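Ribonucleoside-diphosphate reductase subunit beta (Clostridium botulinum, PDB 6ZJK) serves as the di-iron R2 subunit of ribonucleotide reductase, probably supplying the radical used to reduce ribonucleoside diphosphates to deoxyribonucleoside diphosphates. Local coordinates at residues 76-81 with 149-154; 86-91 with 222-227; 94-99 with 145-150; 103-108 with 175-180; 210-215 with 232-237. All coordinates share one frame; numbering follows the deposited sequence.

Overall arrangement
Contacts 1 and 2 lie toward one end of the helical bundle, with centres about 25 Å and 24 Å from the centre of the chain. Contacts 4 and 5 lie deeper, about 10 Å from it, and contact 3 falls between. Contacts 1, 3, 4 and 5 are buried, while contact 2 is only partly so. Contacts 2, 3 and 4 share helix 90-118. Contacts 1 and 3 share helix 124-151, and contacts 2 and 5 share helix 225-255. The outer pair joins loops and helix ends through aliphatic carbons, with Asp-81 linking the two contacts. The inner three each turn on a phenylalanine between helices. Contact 4 carries an iron ligand. Phe-214 and Phe-215 pack contact 5 against contact 3.

Contact 1 of 5, residues 76-81 with 149-154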
# COMPACT_ATOMS: atom_id res chain seq x y z
N ILE A 76 5.71 15.82 -14.30
CA ILE A 76 6.92 15.98 -15.04
C ILE A 76 6.56 16.07 -16.51
O ILE A 76 6.06 15.17 -17.04
CB ILE A 76 7.86 14.82 -14.79
CG1 ILE A 76 8.35 14.84 -13.37
CG2 ILE A 76 9.02 14.88 -15.72
CD1 ILE A 76 8.61 13.48 -12.84
N SER A 77 6.88 17.17 -17.14
CA SER A 77 6.45 17.32 -18.53
C SER A 77 7.34 16.53 -19.49
O SER A 77 8.57 16.58 -19.40
CB SER A 77 6.48 18.79 -18.92
OG SER A 77 6.62 18.89 -20.32
N LEU A 78 6.67 15.94 -20.47
CA LEU A 78 7.27 15.10 -21.51
C LEU A 78 7.32 15.82 -22.85
O LEU A 78 7.51 15.17 -23.89
CB LEU A 78 6.51 13.77 -21.65
CG LEU A 78 6.64 12.81 -20.46
CD1 LEU A 78 5.92 11.49 -20.71
CD2 LEU A 78 8.12 12.57 -20.10
N ASN A 79 7.11 17.14 -22.87
CA ASN A 79 6.93 17.86 -24.13
C ASN A 79 8.12 17.65 -25.06
O ASN A 79 7.93 17.53 -26.27
CB ASN A 79 6.71 19.34 -23.85
CG ASN A 79 5.28 19.66 -23.46
OD1 ASN A 79 4.45 18.77 -23.25
ND2 ASN A 79 4.98 20.95 -23.34
N GLU A 80 9.34 17.59 -24.52
CA GLU A 80 10.51 17.40 -25.37
C GLU A 80 10.59 15.97 -25.90
O GLU A 80 10.98 15.75 -27.05
CB GLU A 80 11.80 17.75 -24.62
CG GLU A 80 12.02 19.25 -24.42
CD GLU A 80 11.95 20.02 -25.73
OE1 GLU A 80 12.73 19.70 -26.66
OE2 GLU A 80 11.11 20.94 -25.84
N ASP A 81 10.17 14.99 -25.09
CA ASP A 81 10.20 13.60 -25.53
C ASP A 81 9.15 13.32 -26.61
O ASP A 81 9.36 12.45 -27.46
CB ASP A 81 9.97 12.66 -24.34
CG ASP A 81 11.11 12.73 -23.30
OD1 ASP A 81 11.81 13.77 -23.23
OD2 ASP A 81 11.34 11.71 -22.60
N ASP A 149 1.39 6.69 -23.09
CA ASP A 149 0.20 7.38 -23.58
C ASP A 149 0.54 8.79 -24.06
O ASP A 149 -0.19 9.35 -24.88
CB ASP A 149 -0.87 7.44 -22.48
CG ASP A 149 -2.24 7.85 -23.03
OD1 ASP A 149 -2.75 7.17 -23.96
OD2 ASP A 149 -2.81 8.84 -22.52
N THR A 150 1.65 9.36 -23.57
CA THR A 150 1.96 10.73 -23.95
C THR A 150 2.87 10.83 -25.17
O THR A 150 2.61 11.65 -26.05
CB THR A 150 2.57 11.48 -22.77
OG1 THR A 150 1.63 11.48 -21.70
CG2 THR A 150 2.85 12.92 -23.16
N VAL A 151 3.88 9.95 -25.29
CA VAL A 151 4.84 10.12 -26.38
C VAL A 151 4.44 9.40 -27.66
O VAL A 151 5.04 9.66 -28.71
CB VAL A 151 6.26 9.65 -26.00
CG1 VAL A 151 6.71 10.26 -24.67
CG2 VAL A 151 6.34 8.13 -25.95
N THR A 152 3.41 8.56 -27.64
CA THR A 152 3.00 7.86 -28.86
C THR A 152 1.49 7.65 -28.85
O THR A 152 0.79 8.02 -27.90
CB THR A 152 3.81 6.56 -29.03
OG1 THR A 152 3.64 6.05 -30.37
CG2 THR A 152 3.40 5.51 -28.00
N ASN A 153 0.97 7.10 -29.94
CA ASN A 153 -0.48 6.99 -30.13
C ASN A 153 -1.00 5.68 -29.55
O ASN A 153 -0.22 4.79 -29.18
CB ASN A 153 -0.79 7.12 -31.62
CG ASN A 153 -0.17 6.04 -32.44
OD1 ASN A 153 -0.56 4.87 -32.33
ND2 ASN A 153 0.87 6.39 -33.19
N PRO A 154 -2.34 5.52 -29.42
CA PRO A 154 -2.87 4.33 -28.74
C PRO A 154 -2.48 3.00 -29.37
O PRO A 154 -2.33 2.01 -28.65
CB PRO A 154 -4.40 4.53 -28.83
CG PRO A 154 -4.60 5.96 -28.94
CD PRO A 154 -3.43 6.46 -29.78
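Leu-78 meets the last turn of helix 124-151 through its CD1 methyl. That methyl of Leu-78 lies 3.9 Å from Thr-150 CB. Farther back on the same leucine, CB approaches Thr-150 CG2 at 4.0 Å, and the two side chains pass at a slant. Leu-78 CD1 also reaches Val-151 CG1, at 4.2 Å. The same valine methyl packs against Asp-81, whose CB is 4.1 Å from Val-151 CG1. All of this is apolar packing, and no hydrogen bond crosses between 76-81 and 149-154.

The polar groups are held by other partners. In Thr-150, OG1 lies beside the backbone N (chi1 -60°), which puts CG2 anti to it and turns the methyl to the leucine. From there Thr-150 OG1 donates to Tyr-146 O at 2.9 Å. Asp-81 sends its carboxylate to the start of helix 225-255. OD1 accepts from Ala-226 N and OD2 is hydrogen-bonded to Thr-227 OG1, so this helix start would probably help stabilise its negative charge. Before helix 79-84, Ser-77 OG accepts from Asn-79 N at 3.1 Å, forming an ST turn. Leu-78 stands at the N-cap position. Ile-76 O is hydrogen-bonded to Tyr-146 OH, and Phe-85 packs on Val-151. The contact thus joins the start of a short helix to the C-terminal end of a long one, at one end of the ferritin-like R2 helical bundle.

Contact 2 of 5, residues 86-91 with 222-227; sequences PYLTDG and GKMTAT
Leu-88 meets Lys-223 and Met-224, and no flat group of either segment takes part. The nearby ring is that of Phe-85, which packs on Met-224. The work is done by one methyl, Leu-88 CD2. It lies 4.3 Å from Lys-223 CB and also 4.3 Å from Met-224 CG. The leucine therefore touches two consecutive residues, at the root of the lysine chain and partway along the methionine. These are loose van der Waals contacts, and no hydrogen bond crosses between the segments.

CG of Leu-88 lies beside its backbone N (chi1 -61°). With CD1 anti to CA (chi2 180°), the other methyl, CD2, is turned to the second segment. The lysine tip goes elsewhere. Its chain is extended, and NZ forms a salt bridge with Glu-92 in the first turn of helix 90-118. Thr-89 is the N-cap of that helix, with OG1 accepting from Glu-92 N. The Gln-84 side chain is hydrogen-bonded to the backbone on both sides of Lys-223, at Gly-222 O and Met-224 N.

Gly-222, with phi 93°, closes the preceding helix in a Schellman motif. Met-224 occupies the N-cap position of helix 225-255. The contact thus joins the N-capping residues before helix 90-118 to the tight turn between helices 190-220 and 225-255 of the R2 bundle.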
# COMPACT_ATOMS: atom_id res chain seq x y z
N PRO A 86 9.59 10.07 -32.48
CA PRO A 86 9.54 9.57 -33.87
C PRO A 86 10.90 9.44 -34.54
O PRO A 86 10.98 8.81 -35.60
CB PRO A 86 8.66 10.59 -34.59
CG PRO A 86 7.86 11.22 -33.51
CD PRO A 86 8.75 11.28 -32.33
N TYR A 87 11.94 10.05 -34.00
CA TYR A 87 13.23 10.01 -34.68
C TYR A 87 14.22 9.06 -34.02
O TYR A 87 15.37 9.00 -34.45
CB TYR A 87 13.81 11.42 -34.79
CG TYR A 87 13.01 12.33 -35.68
CD1 TYR A 87 12.62 13.59 -35.24
CD2 TYR A 87 12.63 11.93 -36.95
CE1 TYR A 87 11.89 14.43 -36.05
CE2 TYR A 87 11.89 12.78 -37.77
CZ TYR A 87 11.53 14.02 -37.30
OH TYR A 87 10.79 14.88 -38.09
N LEU A 88 13.78 8.28 -33.03
CA LEU A 88 14.58 7.16 -32.55
C LEU A 88 14.83 6.16 -33.68
O LEU A 88 13.96 5.94 -34.53
CB LEU A 88 13.89 6.46 -31.38
CG LEU A 88 13.62 7.26 -30.12
CD1 LEU A 88 12.93 6.38 -29.13
CD2 LEU A 88 14.92 7.82 -29.55
N THR A 89 16.04 5.59 -33.70
CA THR A 89 16.43 4.55 -34.64
C THR A 89 15.57 3.30 -34.42
O THR A 89 14.90 3.17 -33.39
CB THR A 89 17.91 4.16 -34.47
OG1 THR A 89 18.04 3.28 -33.35
CG2 THR A 89 18.76 5.38 -34.20
N ASP A 90 15.55 2.40 -35.40
CA ASP A 90 14.88 1.12 -35.18
C ASP A 90 15.52 0.35 -34.03
O ASP A 90 14.83 -0.31 -33.25
CB ASP A 90 14.90 0.27 -36.45
CG ASP A 90 14.06 0.87 -37.59
OD1 ASP A 90 13.15 1.67 -37.31
OD2 ASP A 90 14.26 0.48 -38.75
N GLY A 91 16.86 0.42 -33.91
CA GLY A 91 17.53 -0.27 -32.82
C GLY A 91 17.22 0.32 -31.46
O GLY A 91 17.08 -0.41 -30.47
N GLY A 222 21.13 13.08 -25.36
CA GLY A 222 20.13 14.07 -25.71
C GLY A 222 18.79 13.51 -26.17
O GLY A 222 17.96 14.28 -26.67
N LYS A 223 18.56 12.21 -26.02
CA LYS A 223 17.34 11.55 -26.48
C LYS A 223 16.51 11.11 -25.27
O LYS A 223 17.03 10.49 -24.34
CB LYS A 223 17.69 10.35 -27.37
CG LYS A 223 18.44 10.73 -28.68
CD LYS A 223 19.12 9.52 -29.39
CE LYS A 223 19.83 9.94 -30.70
NZ LYS A 223 20.78 8.92 -31.26
N MET A 224 15.21 11.45 -25.29
CA MET A 224 14.26 11.05 -24.24
C MET A 224 14.71 11.50 -22.86
O MET A 224 14.76 10.71 -21.92
CB MET A 224 14.01 9.54 -24.25
CG MET A 224 13.62 8.99 -25.62
SD MET A 224 12.14 9.73 -26.38
CE MET A 224 10.83 9.10 -25.31
N THR A 225 15.03 12.80 -22.73
CA THR A 225 15.62 13.28 -21.48
C THR A 225 14.60 13.29 -20.34
O THR A 225 14.95 13.00 -19.19
CB THR A 225 16.18 14.69 -21.67
OG1 THR A 225 15.27 15.43 -22.47
CG2 THR A 225 17.50 14.62 -22.43
N ALA A 226 13.34 13.64 -20.62
CA ALA A 226 12.38 13.71 -19.52
C ALA A 226 11.92 12.33 -19.08
O ALA A 226 11.55 12.15 -17.91
CB ALA A 226 11.17 14.57 -19.91
N THR A 227 11.93 11.35 -19.98
CA THR A 227 11.76 9.97 -19.57
C THR A 227 12.86 9.57 -18.58
O THR A 227 12.61 8.84 -17.61
CB THR A 227 11.74 9.08 -20.82
OG1 THR A 227 10.52 9.35 -21.56
CG2 THR A 227 11.80 7.61 -20.50

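Contact 3 of 5, residues 94-99 with 145-150; sequences NAFDKI and SYILDT
Phe-96 reaches from helix 90-118 to touch Leu-148 and Ile-147 on helix 124-151. From CB the chain leaves with CG anti to the backbone N (chi1 -179°), and this sends the ring across the gap between the helices. Contact begins at the far ring atoms. Phe-96 CE1 lies 4.0 Å from Leu-148 CD2. At the tip, Phe-96 CZ lies 4.3 Å from Ile-147 CG2. Both methyls sit at the ring edge, near its plane, so the ring points its rim at the second helix. Phe-215, from helix 190-220, packs near Phe-96 CE2, with its CE1 well out of the ring plane.

Near CD1, the Asp-97 OD1 atom also lies at the ring edge and in its plane. Asp-97 forms a salt bridge with Arg-93 one turn earlier, which would help hold that carboxylate in place. Leu-148 runs past the ring in the opposite direction and also packs on Ile-160 and Arg-157 of helix 154-161. Ile-147 continues the hydrophobic layer to helix 225-255, where its CD1 lies 4.0 Å from Thr-227 CG2.

No hydrogen bond crosses this contact, and all three touching residues are buried. Ser-145 OG, one turn before Leu-148, is hydrogen-bonded to Trp-51 N of the second subunit. The side chain of Ile-147 is about 12 Å from a bound iron. This is plain hydrophobic helix packing in the ferritin-like R2 bundle.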
# COMPACT_ATOMS: atom_id res chain seq x y z
N ASN A 94 13.55 -0.78 -30.69
CA ASN A 94 13.54 -2.18 -30.30
C ASN A 94 13.94 -2.34 -28.84
O ASN A 94 13.26 -3.04 -28.07
CB ASN A 94 14.49 -2.98 -31.21
CG ASN A 94 14.67 -4.41 -30.75
OD1 ASN A 94 13.85 -5.27 -31.04
ND2 ASN A 94 15.77 -4.68 -30.04
N ALA A 95 14.98 -1.63 -28.42
CA ALA A 95 15.42 -1.76 -27.04
C ALA A 95 14.42 -1.10 -26.09
O ALA A 95 14.04 -1.69 -25.08
CB ALA A 95 16.82 -1.16 -26.88
N PHE A 96 13.95 0.10 -26.44
CA PHE A 96 13.00 0.84 -25.61
C PHE A 96 11.71 0.05 -25.37
O PHE A 96 11.22 -0.01 -24.23
CB PHE A 96 12.72 2.20 -26.27
CG PHE A 96 11.76 3.09 -25.51
CD1 PHE A 96 10.38 2.93 -25.66
CD2 PHE A 96 12.22 4.11 -24.69
CE1 PHE A 96 9.47 3.74 -24.95
CE2 PHE A 96 11.32 4.93 -23.98
CZ PHE A 96 9.95 4.75 -24.11
N ASP A 97 11.12 -0.53 -26.42
CA ASP A 97 9.85 -1.24 -26.28
C ASP A 97 9.99 -2.45 -25.35
O ASP A 97 9.14 -2.68 -24.48
CB ASP A 97 9.34 -1.70 -27.66
CG ASP A 97 9.03 -0.53 -28.61
OD1 ASP A 97 9.18 0.64 -28.20
OD2 ASP A 97 8.64 -0.79 -29.78
N LYS A 98 11.04 -3.25 -25.53
CA LYS A 98 11.16 -4.48 -24.74
C LYS A 98 11.48 -4.19 -23.28
O LYS A 98 11.03 -4.91 -22.39
CB LYS A 98 12.22 -5.39 -25.36
CG LYS A 98 11.77 -6.01 -26.68
CD LYS A 98 12.94 -6.49 -27.50
CE LYS A 98 12.48 -6.88 -28.90
NZ LYS A 98 11.43 -7.94 -28.82
N ILE A 99 12.28 -3.17 -23.01
CA ILE A 99 12.71 -2.90 -21.65
C ILE A 99 11.55 -2.37 -20.83
O ILE A 99 11.29 -2.83 -19.71
CB ILE A 99 13.89 -1.92 -21.65
CG1 ILE A 99 15.18 -2.62 -22.12
CG2 ILE A 99 14.04 -1.29 -20.30
CD1 ILE A 99 16.27 -1.65 -22.44
N SER A 145 2.55 3.91 -17.90
CA SER A 145 1.35 4.24 -18.66
C SER A 145 1.38 5.70 -19.10
O SER A 145 0.97 6.03 -20.23
CB SER A 145 0.09 3.94 -17.84
OG SER A 145 -0.40 2.63 -18.12
N TYR A 146 1.82 6.57 -18.22
CA TYR A 146 1.92 7.96 -18.51
C TYR A 146 2.92 8.25 -19.62
O TYR A 146 2.65 9.05 -20.45
CB TYR A 146 2.26 8.77 -17.29
CG TYR A 146 2.64 10.18 -17.53
CD1 TYR A 146 1.80 11.04 -18.13
CD2 TYR A 146 3.81 10.68 -17.10
CE1 TYR A 146 2.14 12.33 -18.33
CE2 TYR A 146 4.16 11.97 -17.28
CZ TYR A 146 3.32 12.79 -17.92
OH TYR A 146 3.65 14.07 -18.10
N ILE A 147 4.08 7.62 -19.59
CA ILE A 147 5.07 7.80 -20.67
C ILE A 147 4.49 7.36 -22.02
O ILE A 147 4.54 8.10 -23.01
CB ILE A 147 6.38 7.05 -20.36
CG1 ILE A 147 7.12 7.73 -19.20
CG2 ILE A 147 7.28 6.97 -21.62
CD1 ILE A 147 8.30 6.93 -18.63
N LEU A 148 3.94 6.15 -22.07
CA LEU A 148 3.54 5.56 -23.34
C LEU A 148 2.33 6.26 -23.94
O LEU A 148 2.23 6.38 -25.17
CB LEU A 148 3.28 4.06 -23.17
CG LEU A 148 4.48 3.19 -22.80
CD1 LEU A 148 3.99 1.77 -22.73
CD2 LEU A 148 5.68 3.33 -23.83
N ASP A 149 1.39 6.69 -23.09
CA ASP A 149 0.20 7.38 -23.58
C ASP A 149 0.54 8.79 -24.06
O ASP A 149 -0.19 9.35 -24.88
CB ASP A 149 -0.87 7.44 -22.48
CG ASP A 149 -2.24 7.85 -23.03
OD1 ASP A 149 -2.75 7.17 -23.96
OD2 ASP A 149 -2.81 8.84 -22.52
N THR A 150 1.65 9.36 -23.57
CA THR A 150 1.96 10.73 -23.95
C THR A 150 2.87 10.83 -25.17
O THR A 150 2.61 11.65 -26.05
CB THR A 150 2.57 11.48 -22.77
OG1 THR A 150 1.63 11.48 -21.70
CG2 THR A 150 2.85 12.92 -23.16

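Contact 4 of 5, residues 103-108 with 175-180; sequences LNFLDS and KFIAGI. With FE (Fe (III) ion), chain H.
Phe-105, Ile-177 and Leu-106 bury most of the surface where helix 90-118 runs beside helix 168-186. Phe-105 points its ring at the second helix. Phe-105 CE2 lies 4.2 Å from Ile-177 CG2, and CZ lies 4.3 Å from Ala-178 CB. Both methyl groups are at the ring edge, near its plane. Ile-177 works with two branches. CG2 is anti to the backbone N and meets the phenylalanine, while CG1 lies beside that N (chi1 -68°) and carries CD1 to 4.0 Å from Leu-106 CD2. The leucine and isoleucine chains cross at about a right angle. All of these residues are buried and meet through carbon only.

Polar groups of 103-108 are turned away from 175-180. Asp-107 binds iron through OD1 at 2.2 Å. Water 1 is 2.4 Å from the same iron, and Glu-137 and His-140 add two more ligand atoms. Asp-107 OD2 is hydrogen-bonded to Tyr-144 OH, probably the radical tyrosine of class I R2 proteins. Ser-108 OG donates to Asn-104 O at 2.9 Å, on the opposite face of that carbonyl from Ser-108 N.

The short helical segments are nearly parallel, 7° apart, with axes 11.2 Å apart. Tyr-207 of helix 190-220 touches both Leu-106 and Ile-177. Phe-29 of the second subunit meets Phe-105 edge-to-face and packs on Ala-178. Helix 124-151 packs on Asn-104 through Ala-141 and Tyr-144, and Tyr-144 also touches Leu-103.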
# COMPACT_ATOMS: atom_id res chain seq x y z
N LEU A 103 9.98 -3.88 -17.46
CA LEU A 103 9.94 -3.20 -16.17
C LEU A 103 8.50 -3.09 -15.64
O LEU A 103 8.27 -3.24 -14.43
CB LEU A 103 10.59 -1.82 -16.29
CG LEU A 103 12.07 -1.77 -16.71
CD1 LEU A 103 12.64 -0.36 -16.59
CD2 LEU A 103 12.93 -2.78 -15.93
N ASN A 104 7.53 -2.88 -16.53
CA ASN A 104 6.13 -2.83 -16.11
C ASN A 104 5.68 -4.17 -15.53
O ASN A 104 4.88 -4.21 -14.59
CB ASN A 104 5.21 -2.44 -17.30
CG ASN A 104 3.76 -2.16 -16.86
OD1 ASN A 104 3.49 -1.28 -16.04
ND2 ASN A 104 2.83 -2.89 -17.43
N PHE A 105 6.17 -5.26 -16.10
CA PHE A 105 5.91 -6.56 -15.50
C PHE A 105 6.53 -6.65 -14.10
O PHE A 105 5.90 -7.18 -13.17
CB PHE A 105 6.45 -7.68 -16.40
CG PHE A 105 6.66 -8.97 -15.67
CD1 PHE A 105 5.62 -9.88 -15.55
CD2 PHE A 105 7.89 -9.26 -15.06
CE1 PHE A 105 5.81 -11.07 -14.86
CE2 PHE A 105 8.07 -10.43 -14.37
CZ PHE A 105 7.04 -11.34 -14.27
N LEU A 106 7.72 -6.10 -13.90
CA LEU A 106 8.40 -6.20 -12.61
C LEU A 106 7.65 -5.51 -11.47
O LEU A 106 7.40 -6.09 -10.49
CB LEU A 106 9.83 -5.72 -12.71
CG LEU A 106 10.83 -6.52 -13.52
CD1 LEU A 106 12.20 -5.98 -13.41
CD2 LEU A 106 10.78 -7.99 -13.35
N ASP A 107 7.28 -4.28 -11.68
CA ASP A 107 6.55 -3.54 -10.74
C ASP A 107 5.14 -4.12 -10.53
O ASP A 107 4.65 -4.06 -9.47
CB ASP A 107 6.50 -2.09 -11.10
CG ASP A 107 7.78 -1.36 -10.82
OD1 ASP A 107 8.33 -1.42 -9.74
OD2 ASP A 107 8.24 -0.66 -11.67
N SER A 108 4.53 -4.70 -11.56
CA SER A 108 3.25 -5.29 -11.40
C SER A 108 3.33 -6.47 -10.49
O SER A 108 2.53 -6.61 -9.65
CB SER A 108 2.61 -5.65 -12.75
OG SER A 108 2.22 -4.52 -13.44
N LYS A 175 8.06 -15.81 -16.74
CA LYS A 175 7.65 -16.99 -16.04
C LYS A 175 8.63 -17.40 -14.98
O LYS A 175 8.25 -17.86 -13.95
CB LYS A 175 7.50 -18.10 -17.02
CG LYS A 175 6.19 -18.07 -17.72
CD LYS A 175 6.35 -18.57 -19.12
CE LYS A 175 6.29 -20.07 -19.19
NZ LYS A 175 5.85 -20.51 -20.52
N PHE A 176 9.90 -17.29 -15.26
CA PHE A 176 10.90 -17.63 -14.30
C PHE A 176 10.74 -16.79 -13.05
O PHE A 176 10.58 -17.29 -12.00
CB PHE A 176 12.27 -17.39 -14.88
CG PHE A 176 13.39 -17.60 -13.92
CD1 PHE A 176 13.74 -18.86 -13.53
CD2 PHE A 176 14.08 -16.56 -13.39
CE1 PHE A 176 14.75 -19.07 -12.64
CE2 PHE A 176 15.08 -16.75 -12.50
CZ PHE A 176 15.43 -18.01 -12.14
N ILE A 177 10.70 -15.49 -13.22
CA ILE A 177 10.67 -14.59 -12.08
C ILE A 177 9.39 -14.79 -11.27
O ILE A 177 9.43 -14.83 -10.03
CB ILE A 177 10.84 -13.14 -12.56
CG1 ILE A 177 12.26 -12.94 -13.10
CG2 ILE A 177 10.53 -12.17 -11.44
CD1 ILE A 177 12.51 -11.59 -13.78
N ALA A 178 8.24 -14.90 -11.94
CA ALA A 178 6.98 -15.06 -11.21
C ALA A 178 6.90 -16.40 -10.49
O ALA A 178 6.25 -16.49 -9.44
CB ALA A 178 5.79 -14.92 -12.18
N GLY A 179 7.55 -17.43 -11.02
CA GLY A 179 7.47 -18.76 -10.43
C GLY A 179 8.08 -18.86 -9.04
O GLY A 179 7.63 -19.68 -8.22
N ILE A 180 9.11 -18.06 -8.75
CA ILE A 180 9.72 -18.10 -7.42
C ILE A 180 8.75 -17.55 -6.39
O ILE A 180 8.54 -18.14 -5.32
CB ILE A 180 11.05 -17.33 -7.40
CG1 ILE A 180 12.01 -17.90 -8.47
CG2 ILE A 180 11.66 -17.35 -6.01
CD1 ILE A 180 13.31 -17.15 -8.57
FE FE H . 9.64 -0.12 -8.53
O HOH W 1 11.24 0.48 -6.83

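Contact 5 of 5, residues 210-215 with 232-237; sequences SGFSFF and KYINRD
Phe-212 stacks on Asn-235 and brushes Ile-234, joining helix 190-220 to helix 225-255. The face contacts come first. Asn-235 CB sits over one face of the Phe-212 ring as a CH-pi contact, 4.3 Å from the centroid and 16° off the ring normal. The amide stacks on the ring too, with the two planes 24° apart. Asn-235 ND2 lies 3.7 Å from Phe-212 CD2, and its OD1 lies 3.7 Å from Phe-212 CE2. CG of the asparagine is anti to its backbone N (chi1 -160°), which lays the amide along this side of the ring.

The apolar contact is smaller. Ile-234 CG2 comes obliquely to the ring, 4.1 Å from Phe-212 CE1.

Hydrogen bonds hold the surroundings rather than crossing the contact. Asn-235 ND2 is hydrogen-bonded to Tyr-216 OH, one turn after Phe-212, which probably helps hold the amide against the ring. Within the first segment, Ser-213 OG donates to Ser-210 O at 2.9 Å. Asp-237 OD2 is hydrogen-bonded to the iron ligand His-140 and to Trp-71, consistent with the Trp-Asp-His radical-transfer route of class I R2 proteins.

Tyr-209 meets Phe-212 edge-to-face from the preceding turn. Ile-234 packs on His-140, Ser-143 and Tyr-144 of helix 124-151, with its side chain about 5 Å from a bound iron. Farther along helix 190-220, Phe-214 and Phe-215 reach Ile-99 of helix 90-118, and Phe-215 also stacks on Phe-231. The contact thus lies among four long helices of the bundle, next to the metal site.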
# COMPACT_ATOMS: atom_id res chain seq x y z
N SER A 210 19.89 -2.55 -14.27
CA SER A 210 20.16 -2.77 -15.69
C SER A 210 19.27 -1.90 -16.57
O SER A 210 19.72 -1.36 -17.58
CB SER A 210 19.98 -4.24 -16.03
OG SER A 210 20.04 -4.46 -17.44
N GLY A 211 17.98 -1.84 -16.24
CA GLY A 211 17.07 -1.04 -17.04
C GLY A 211 17.38 0.44 -16.98
O GLY A 211 17.31 1.15 -18.00
N PHE A 212 17.78 0.92 -15.80
CA PHE A 212 18.07 2.32 -15.66
C PHE A 212 19.22 2.73 -16.55
O PHE A 212 19.20 3.78 -17.10
CB PHE A 212 18.40 2.80 -14.23
CG PHE A 212 17.37 2.50 -13.19
CD1 PHE A 212 16.05 2.69 -13.42
CD2 PHE A 212 17.75 2.03 -11.97
CE1 PHE A 212 15.11 2.38 -12.47
CE2 PHE A 212 16.84 1.72 -11.01
CZ PHE A 212 15.50 1.90 -11.27
N SER A 213 20.24 1.91 -16.67
CA SER A 213 21.39 2.33 -17.47
C SER A 213 21.03 2.54 -18.93
O SER A 213 21.73 3.30 -19.62
CB SER A 213 22.54 1.32 -17.33
OG SER A 213 22.24 0.07 -17.93
N PHE A 214 19.96 1.90 -19.44
CA PHE A 214 19.55 2.16 -20.82
C PHE A 214 19.00 3.57 -20.97
O PHE A 214 19.42 4.31 -21.88
CB PHE A 214 18.50 1.13 -21.27
CG PHE A 214 17.88 1.46 -22.63
CD1 PHE A 214 18.61 1.26 -23.79
CD2 PHE A 214 16.59 1.97 -22.73
CE1 PHE A 214 18.07 1.57 -25.04
CE2 PHE A 214 16.03 2.29 -23.97
CZ PHE A 214 16.78 2.09 -25.12
N PHE A 215 18.07 3.97 -20.10
CA PHE A 215 17.44 5.28 -20.23
C PHE A 215 18.43 6.40 -19.96
O PHE A 215 18.42 7.42 -20.66
CB PHE A 215 16.21 5.36 -19.31
CG PHE A 215 15.15 4.39 -19.72
CD1 PHE A 215 14.35 4.65 -20.82
CD2 PHE A 215 15.03 3.17 -19.07
CE1 PHE A 215 13.40 3.72 -21.24
CE2 PHE A 215 14.09 2.24 -19.48
CZ PHE A 215 13.27 2.52 -20.57
N LYS A 232 15.00 8.66 -12.78
CA LYS A 232 15.75 9.07 -11.60
C LYS A 232 14.88 9.02 -10.35
O LYS A 232 15.37 8.67 -9.26
CB LYS A 232 16.33 10.47 -11.77
CG LYS A 232 17.46 10.57 -12.79
CD LYS A 232 17.85 12.03 -12.98
CE LYS A 232 18.94 12.19 -14.01
NZ LYS A 232 19.41 13.60 -14.11
N TYR A 233 13.60 9.38 -10.46
CA TYR A 233 12.73 9.31 -9.29
C TYR A 233 12.49 7.87 -8.88
O TYR A 233 12.50 7.54 -7.68
CB TYR A 233 11.40 10.03 -9.57
CG TYR A 233 11.49 11.52 -9.41
CD1 TYR A 233 11.34 12.11 -8.15
CD2 TYR A 233 11.72 12.34 -10.50
CE1 TYR A 233 11.42 13.48 -8.00
CE2 TYR A 233 11.80 13.72 -10.36
CZ TYR A 233 11.64 14.28 -9.10
OH TYR A 233 11.72 15.65 -8.95
N ILE A 234 12.36 7.01 -9.85
CA ILE A 234 12.15 5.63 -9.58
C ILE A 234 13.41 5.05 -8.93
O ILE A 234 13.31 4.27 -8.06
CB ILE A 234 11.85 4.85 -10.84
CG1 ILE A 234 10.59 5.38 -11.53
CG2 ILE A 234 11.65 3.40 -10.56
CD1 ILE A 234 10.10 4.47 -12.60
N ASN A 235 14.57 5.44 -9.42
CA ASN A 235 15.86 5.00 -8.92
C ASN A 235 15.95 5.40 -7.44
O ASN A 235 16.22 4.60 -6.67
CB ASN A 235 16.97 5.65 -9.73
CG ASN A 235 18.31 4.92 -9.64
OD1 ASN A 235 18.56 4.13 -8.77
ND2 ASN A 235 19.13 5.19 -10.59
N ARG A 236 15.67 6.64 -7.12
CA ARG A 236 15.62 7.10 -5.77
C ARG A 236 14.77 6.20 -4.85
O ARG A 236 15.27 5.74 -3.86
CB ARG A 236 15.19 8.51 -5.71
CG ARG A 236 15.29 9.10 -4.33
CD ARG A 236 14.97 10.55 -4.33
NE ARG A 236 13.57 10.84 -4.53
CZ ARG A 236 13.07 12.05 -4.48
NH1 ARG A 236 13.83 13.03 -4.23
NH2 ARG A 236 11.82 12.27 -4.68
N ASP A 237 13.56 5.87 -5.23
CA ASP A 237 12.76 4.99 -4.46
C ASP A 237 13.43 3.63 -4.37
O ASP A 237 13.46 3.06 -3.36
CB ASP A 237 11.35 4.78 -5.04
CG ASP A 237 10.43 5.99 -4.94
OD1 ASP A 237 10.66 6.96 -4.28
OD2 ASP A 237 9.43 5.96 -5.61